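Local coordinates for protein aminopeptidase N (Francisella tularensis subsp. tularensis, PDB 5DLL) that is a zinc-dependent M1-family aminopeptidase that releases N-terminal amino acids, preferably alanine, and probably helps degrade intracellular peptides, at residues D761-L766 with Y802-D807; N778-L783 with A821-N826. One frame throughout, in Å; residues are numbered along the deposited sequence.

Contact 1 of 2, residues D761-L766 with Y802-D807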
loop_
_atom_site.group_PDB
_atom_site.type_symbol
_atom_site.label_atom_id
_atom_site.label_comp_id
_atom_site.label_asym_id
_atom_site.label_seq_id
_atom_site.Cartn_x
_atom_site.Cartn_y
_atom_site.Cartn_z
ATOM N N ASP A 761 -2.032 32.502 4.240
ATOM C CA ASP A 761 -3.030 33.454 3.744
ATOM C C ASP A 761 -3.789 32.897 2.547
ATOM O O ASP A 761 -5.009 33.031 2.457
ATOM C CB ASP A 761 -2.361 34.767 3.332
ATOM C CG ASP A 761 -1.769 35.513 4.505
ATOM O OD1 ASP A 761 -2.514 35.787 5.471
ATOM O OD2 ASP A 761 -0.560 35.829 4.453
ATOM N N ILE A 762 -3.054 32.275 1.630
ATOM C CA ILE A 762 -3.633 31.730 0.407
ATOM C C ILE A 762 -4.576 30.580 0.736
ATOM O O ILE A 762 -5.679 30.507 0.195
ATOM C CB ILE A 762 -2.538 31.260 -0.581
ATOM C CG1 ILE A 762 -1.734 32.461 -1.093
ATOM C CG2 ILE A 762 -3.149 30.524 -1.771
ATOM C CD1 ILE A 762 -0.353 32.099 -1.592
ATOM N N VAL A 763 -4.138 29.698 1.630
ATOM C CA VAL A 763 -4.946 28.551 2.063
ATOM C C VAL A 763 -6.250 29.000 2.743
ATOM O O VAL A 763 -7.294 28.354 2.581
ATOM C CB VAL A 763 -4.141 27.627 3.007
ATOM C CG1 VAL A 763 -5.028 26.549 3.616
ATOM C CG2 VAL A 763 -2.982 26.984 2.257
ATOM N N LYS A 764 -6.183 30.105 3.489
ATOM C CA LYS A 764 -7.365 30.684 4.137
ATOM C C LYS A 764 -8.337 31.291 3.129
ATOM O O LYS A 764 -9.547 31.242 3.329
ATOM C CB LYS A 764 -6.959 31.745 5.163
ATOM C CG LYS A 764 -6.361 31.165 6.430
ATOM C CD LYS A 764 -5.754 32.246 7.305
ATOM C CE LYS A 764 -5.437 31.707 8.690
ATOM N NZ LYS A 764 -4.872 32.752 9.584
ATOM N N GLY A 765 -7.804 31.880 2.063
ATOM C CA GLY A 765 -8.631 32.375 0.967
ATOM C C GLY A 765 -9.256 31.235 0.186
ATOM O O GLY A 765 -10.323 31.394 -0.413
ATOM N N LEU A 766 -8.586 30.083 0.194
ATOM C CA LEU A 766 -9.056 28.902 -0.527
ATOM C C LEU A 766 -10.228 28.186 0.147
ATOM O O LEU A 766 -11.051 27.590 -0.546
ATOM C CB LEU A 766 -7.905 27.913 -0.772
ATOM C CG LEU A 766 -6.921 28.295 -1.885
ATOM C CD1 LEU A 766 -5.753 27.318 -1.926
ATOM C CD2 LEU A 766 -7.616 28.366 -3.240
ATOM N N TYR A 802 -0.343 26.185 13.507
ATOM C CA TYR A 802 -0.949 25.325 14.525
ATOM C C TYR A 802 -2.326 25.840 14.904
ATOM O O TYR A 802 -3.237 25.054 15.139
ATOM C CB TYR A 802 -0.057 25.224 15.770
ATOM C CG TYR A 802 1.354 24.780 15.462
ATOM C CD1 TYR A 802 1.591 23.612 14.749
ATOM C CD2 TYR A 802 2.449 25.531 15.871
ATOM C CE1 TYR A 802 2.877 23.207 14.446
ATOM C CE2 TYR A 802 3.743 25.130 15.580
ATOM C CZ TYR A 802 3.948 23.967 14.867
ATOM O OH TYR A 802 5.223 23.556 14.571
ATOM N N ALA A 803 -2.475 27.161 14.958
ATOM C CA ALA A 803 -3.754 27.788 15.292
ATOM C C ALA A 803 -4.780 27.610 14.172
ATOM O O ALA A 803 -5.955 27.354 14.434
ATOM C CB ALA A 803 -3.556 29.265 15.603
ATOM N N PHE A 804 -4.338 27.747 12.929
ATOM C CA PHE A 804 -5.194 27.458 11.782
ATOM C C PHE A 804 -5.631 25.990 11.762
ATOM O O PHE A 804 -6.741 25.680 11.323
ATOM C CB PHE A 804 -4.489 27.816 10.469
ATOM C CG PHE A 804 -5.190 27.295 9.244
ATOM C CD1 PHE A 804 -6.353 27.899 8.785
ATOM C CD2 PHE A 804 -4.693 26.193 8.555
ATOM C CE1 PHE A 804 -7.007 27.418 7.660
ATOM C CE2 PHE A 804 -5.340 25.709 7.429
ATOM C CZ PHE A 804 -6.499 26.323 6.980
ATOM N N MET A 805 -4.764 25.097 12.235
ATOM C CA MET A 805 -5.085 23.675 12.284
ATOM C C MET A 805 -6.125 23.343 13.365
ATOM O O MET A 805 -7.021 22.534 13.126
ATOM C CB MET A 805 -3.816 22.837 12.477
ATOM C CG MET A 805 -3.990 21.348 12.182
ATOM S SD MET A 805 -4.583 20.941 10.518
ATOM C CE MET A 805 -3.148 21.306 9.511
ATOM N N ALA A 806 -6.015 23.962 14.542
ATOM C CA ALA A 806 -7.011 23.772 15.614
ATOM C C ALA A 806 -8.396 24.265 15.187
ATOM O O ALA A 806 -9.407 23.608 15.458
ATOM C CB ALA A 806 -6.576 24.478 16.893
ATOM N N ASP A 807 -8.428 25.418 14.520
ATOM C CA ASP A 807 -9.672 26.007 14.035
ATOM C C ASP A 807 -10.354 25.089 13.033
ATOM O O ASP A 807 -11.531 24.769 13.175
ATOM C CB ASP A 807 -9.408 27.364 13.372
ATOM C CG ASP A 807 -8.922 28.420 14.353
ATOM O OD1 ASP A 807 -9.042 28.226 15.584
ATOM O OD2 ASP A 807 -8.415 29.457 13.880
#

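Contact 2 of 2, residues N778-L783 with A821-N826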
loop_
_atom_site.group_PDB
_atom_site.type_symbol
_atom_site.label_atom_id
_atom_site.label_comp_id
_atom_site.label_asym_id
_atom_site.label_seq_id
_atom_site.Cartn_x
_atom_site.Cartn_y
_atom_site.Cartn_z
ATOM N N ASN A 778 -11.816 14.466 0.260
ATOM C CA ASN A 778 -10.692 14.508 -0.669
ATOM C C ASN A 778 -10.120 15.917 -0.787
ATOM O O ASN A 778 -8.916 16.094 -0.962
ATOM C CB ASN A 778 -11.123 13.993 -2.043
ATOM C CG ASN A 778 -11.457 12.514 -2.028
ATOM O OD1 ASN A 778 -10.597 11.683 -1.747
ATOM N ND2 ASN A 778 -12.709 12.179 -2.321
ATOM N N LYS A 779 -10.989 16.914 -0.680
ATOM C CA LYS A 779 -10.570 18.309 -0.736
ATOM C C LYS A 779 -9.918 18.736 0.579
ATOM O O LYS A 779 -9.080 19.643 0.605
ATOM C CB LYS A 779 -11.762 19.208 -1.058
ATOM C CG LYS A 779 -12.516 18.778 -2.307
ATOM C CD LYS A 779 -13.254 19.932 -2.963
ATOM C CE LYS A 779 -13.952 19.485 -4.240
ATOM N NZ LYS A 779 -13.949 20.557 -5.268
ATOM N N VAL A 780 -10.307 18.076 1.663
ATOM C CA VAL A 780 -9.706 18.313 2.970
ATOM C C VAL A 780 -8.271 17.775 3.021
ATOM O O VAL A 780 -7.401 18.405 3.616
ATOM C CB VAL A 780 -10.558 17.689 4.104
ATOM C CG1 VAL A 780 -9.856 17.814 5.451
ATOM C CG2 VAL A 780 -11.936 18.343 4.158
ATOM N N TYR A 781 -8.024 16.624 2.395
ATOM C CA TYR A 781 -6.667 16.050 2.348
ATOM C C TYR A 781 -5.763 16.854 1.421
ATOM O O TYR A 781 -4.556 16.958 1.648
ATOM C CB TYR A 781 -6.689 14.582 1.899
ATOM C CG TYR A 781 -7.636 13.693 2.679
ATOM C CD1 TYR A 781 -7.826 13.865 4.052
ATOM C CD2 TYR A 781 -8.336 12.667 2.047
ATOM C CE1 TYR A 781 -8.691 13.052 4.764
ATOM C CE2 TYR A 781 -9.204 11.847 2.754
ATOM C CZ TYR A 781 -9.376 12.045 4.111
ATOM O OH TYR A 781 -10.234 11.237 4.820
ATOM N N SER A 782 -6.358 17.413 0.372
ATOM C CA SER A 782 -5.636 18.264 -0.562
ATOM C C SER A 782 -5.191 19.559 0.100
ATOM O O SER A 782 -3.995 19.831 0.184
ATOM C CB SER A 782 -6.506 18.584 -1.778
ATOM O OG SER A 782 -6.824 17.401 -2.486
ATOM N N LEU A 783 -6.154 20.347 0.573
ATOM C CA LEU A 783 -5.862 21.683 1.084
ATOM C C LEU A 783 -5.276 21.658 2.493
ATOM O O LEU A 783 -4.209 22.228 2.731
ATOM C CB LEU A 783 -7.117 22.559 1.065
ATOM C CG LEU A 783 -6.872 24.032 1.421
ATOM C CD1 LEU A 783 -6.003 24.705 0.367
ATOM C CD2 LEU A 783 -8.188 24.775 1.589
ATOM N N ALA A 821 -10.712 14.166 12.984
ATOM C CA ALA A 821 -9.755 13.419 13.796
ATOM C C ALA A 821 -8.436 13.174 13.058
ATOM O O ALA A 821 -7.362 13.222 13.668
ATOM C CB ALA A 821 -10.364 12.097 14.233
ATOM N N ARG A 822 -8.520 12.901 11.754
ATOM C CA ARG A 822 -7.327 12.696 10.927
ATOM C C ARG A 822 -6.485 13.957 10.879
ATOM O O ARG A 822 -5.290 13.926 11.173
ATOM C CB ARG A 822 -7.693 12.280 9.499
ATOM C CG ARG A 822 -8.114 10.828 9.351
ATOM C CD ARG A 822 -7.949 10.367 7.911
ATOM N NE ARG A 822 -8.690 9.137 7.624
ATOM C CZ ARG A 822 -9.990 9.072 7.332
ATOM N NH1 ARG A 822 -10.749 10.166 7.284
ATOM N NH2 ARG A 822 -10.543 7.890 7.087
ATOM N N MET A 823 -7.116 15.073 10.527
ATOM C CA MET A 823 -6.411 16.350 10.441
ATOM C C MET A 823 -5.787 16.742 11.767
ATOM O O MET A 823 -4.826 17.504 11.792
ATOM C CB MET A 823 -7.343 17.466 9.961
ATOM C CG MET A 823 -7.774 17.339 8.509
ATOM S SD MET A 823 -6.417 16.974 7.368
ATOM C CE MET A 823 -6.572 15.198 7.192
ATOM N N ALA A 824 -6.343 16.228 12.861
ATOM C CA ALA A 824 -5.810 16.482 14.193
ATOM C C ALA A 824 -4.466 15.793 14.426
ATOM O O ALA A 824 -3.656 16.296 15.206
ATOM C CB ALA A 824 -6.816 16.069 15.259
ATOM N N ARG A 825 -4.220 14.664 13.753
ATOM C CA ARG A 825 -2.917 13.974 13.840
ATOM C C ARG A 825 -1.753 14.915 13.518
ATOM O O ARG A 825 -0.632 14.695 13.974
ATOM C CB ARG A 825 -2.846 12.748 12.916
ATOM C CG ARG A 825 -3.833 11.630 13.239
ATOM C CD ARG A 825 -3.287 10.261 12.843
ATOM N NE ARG A 825 -4.351 9.318 12.487
ATOM C CZ ARG A 825 -4.614 8.860 11.257
ATOM N NH1 ARG A 825 -3.888 9.228 10.201
ATOM N NH2 ARG A 825 -5.619 8.008 11.078
ATOM N N ASN A 826 -2.030 15.957 12.732
ATOM C CA ASN A 826 -1.053 17.011 12.429
ATOM C C ASN A 826 -0.475 17.722 13.654
ATOM O O ASN A 826 0.595 18.325 13.568
ATOM C CB ASN A 826 -1.678 18.067 11.503
ATOM C CG ASN A 826 -1.796 17.597 10.062
ATOM O OD1 ASN A 826 -0.807 17.221 9.435
ATOM N ND2 ASN A 826 -3.006 17.637 9.526
#

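Contact 1 of 2, residues D761-L766 with Y802-D807
Phe804 reaches across from helix 800-815 and meets Val763 and Lys764 of helix 759-767. Its CG lies anti to the backbone N (chi1 168°), which carries the ring out toward the facing helix. The far end of the ring meets Val763. CG1 of Val763 is 3.7 Å from CZ of Phe804 and 3.9 Å from CE2. The two side chains cross at about a right angle, and this one methyl makes the contact. Lys764 runs along the CD1-CE1 side of the ring. Its extended chain and the phenylalanine run antiparallel alongside each other. Lys764 CG is 4.0 Å from Phe804 CE1, and Lys764 CE is 3.9 Å from Phe804 CD1. Both partners approach the ring obliquely. The lysine contributes methylene groups here, and its NZ stays 6.5 Å from OD2 of Asp807, too far for a salt bridge. Phe804 and Val763 are buried, while Lys764 is exposed to solvent. Helix 777-788 packs against the same pair, with Ile784 on Phe804 and Leu783 on Val763. No hydrogen bond joins the two segments. This is apolar helix-to-helix packing within the all-helical C-terminal domain of M1 aminopeptidases, which is built of ARM-like helical repeats.

Contact 2 of 2, residues N778-L783 with A821-N826
Met823 lies against Val780 and Tyr781, and its bent side chain touches both. From CB the chain turns so that CG is anti to the carbonyl carbon (chi1 -69°). CG then meets Val780, at 3.7 Å from its CG1. A bend at chi2 leads to the sulfur. SD lies 4.0 Å from Val780 CG1 and 4.1 Å from the backbone O of Val780. Another bend, at chi3, takes the methyl away from the valine to the tyrosine. CE reaches the edge of the Tyr781 ring, in its plane, at 3.6 Å from CD1 and 3.9 Å from CE1. One methionine therefore touches two consecutive residues of the facing helix.

The other end of the tyrosine comes close to Arg822. OH of Tyr781 is modelled 2.7 Å from NH1 of Arg822. It sits over one face of the guanidinium, and ring and guanidinium planes are 85° apart. The angle is poor for a hydrogen bond, and the short distance is doubtful at this resolution. Val780 and Met823 are buried, and Arg822 is exposed, so the contact runs from the interior to the surface.

The carbonyl O of Met823 accepts a hydrogen bond from ND2 of Asn826 at 2.9 Å, which ties the asparagine back to the preceding turn.

The contact joins helix 777-788 to helix 817-824. Leu812 of helix 800-815 packs on both Val780 and Met823, and Val819 of helix 817-824 adds to the cover of Val780 and Tyr781. On its far side, helix 777-788 rests on helix 741-752 through Asn745. At the start of helix 777-788, Asn778 OD1 takes a weak hydrogen bond from Lys286, in the peptidase family M1 domain, so this end of the helix faces the catalytic domain.

Overall arrangement
The chain passes through 761-766, then 778-783, then 802-807 and last 821-826. Contact 1 closes a loop of 35 residues and contact 2 one of 37. Their segments alternate, so the two closures cross. Each joins one of two successive helices to one of two later successive helices: 759-767 with 800-815, and 777-788 with 817-824. The centres are about 12 Å apart, and the contacts touch directly. Leu766 and Leu783 meet on one side, and Met805 reaches Met823 and Asn826 on the other. The four helices thus form one continuous block of the C-terminal helical domain, away from the zinc and sodium sites.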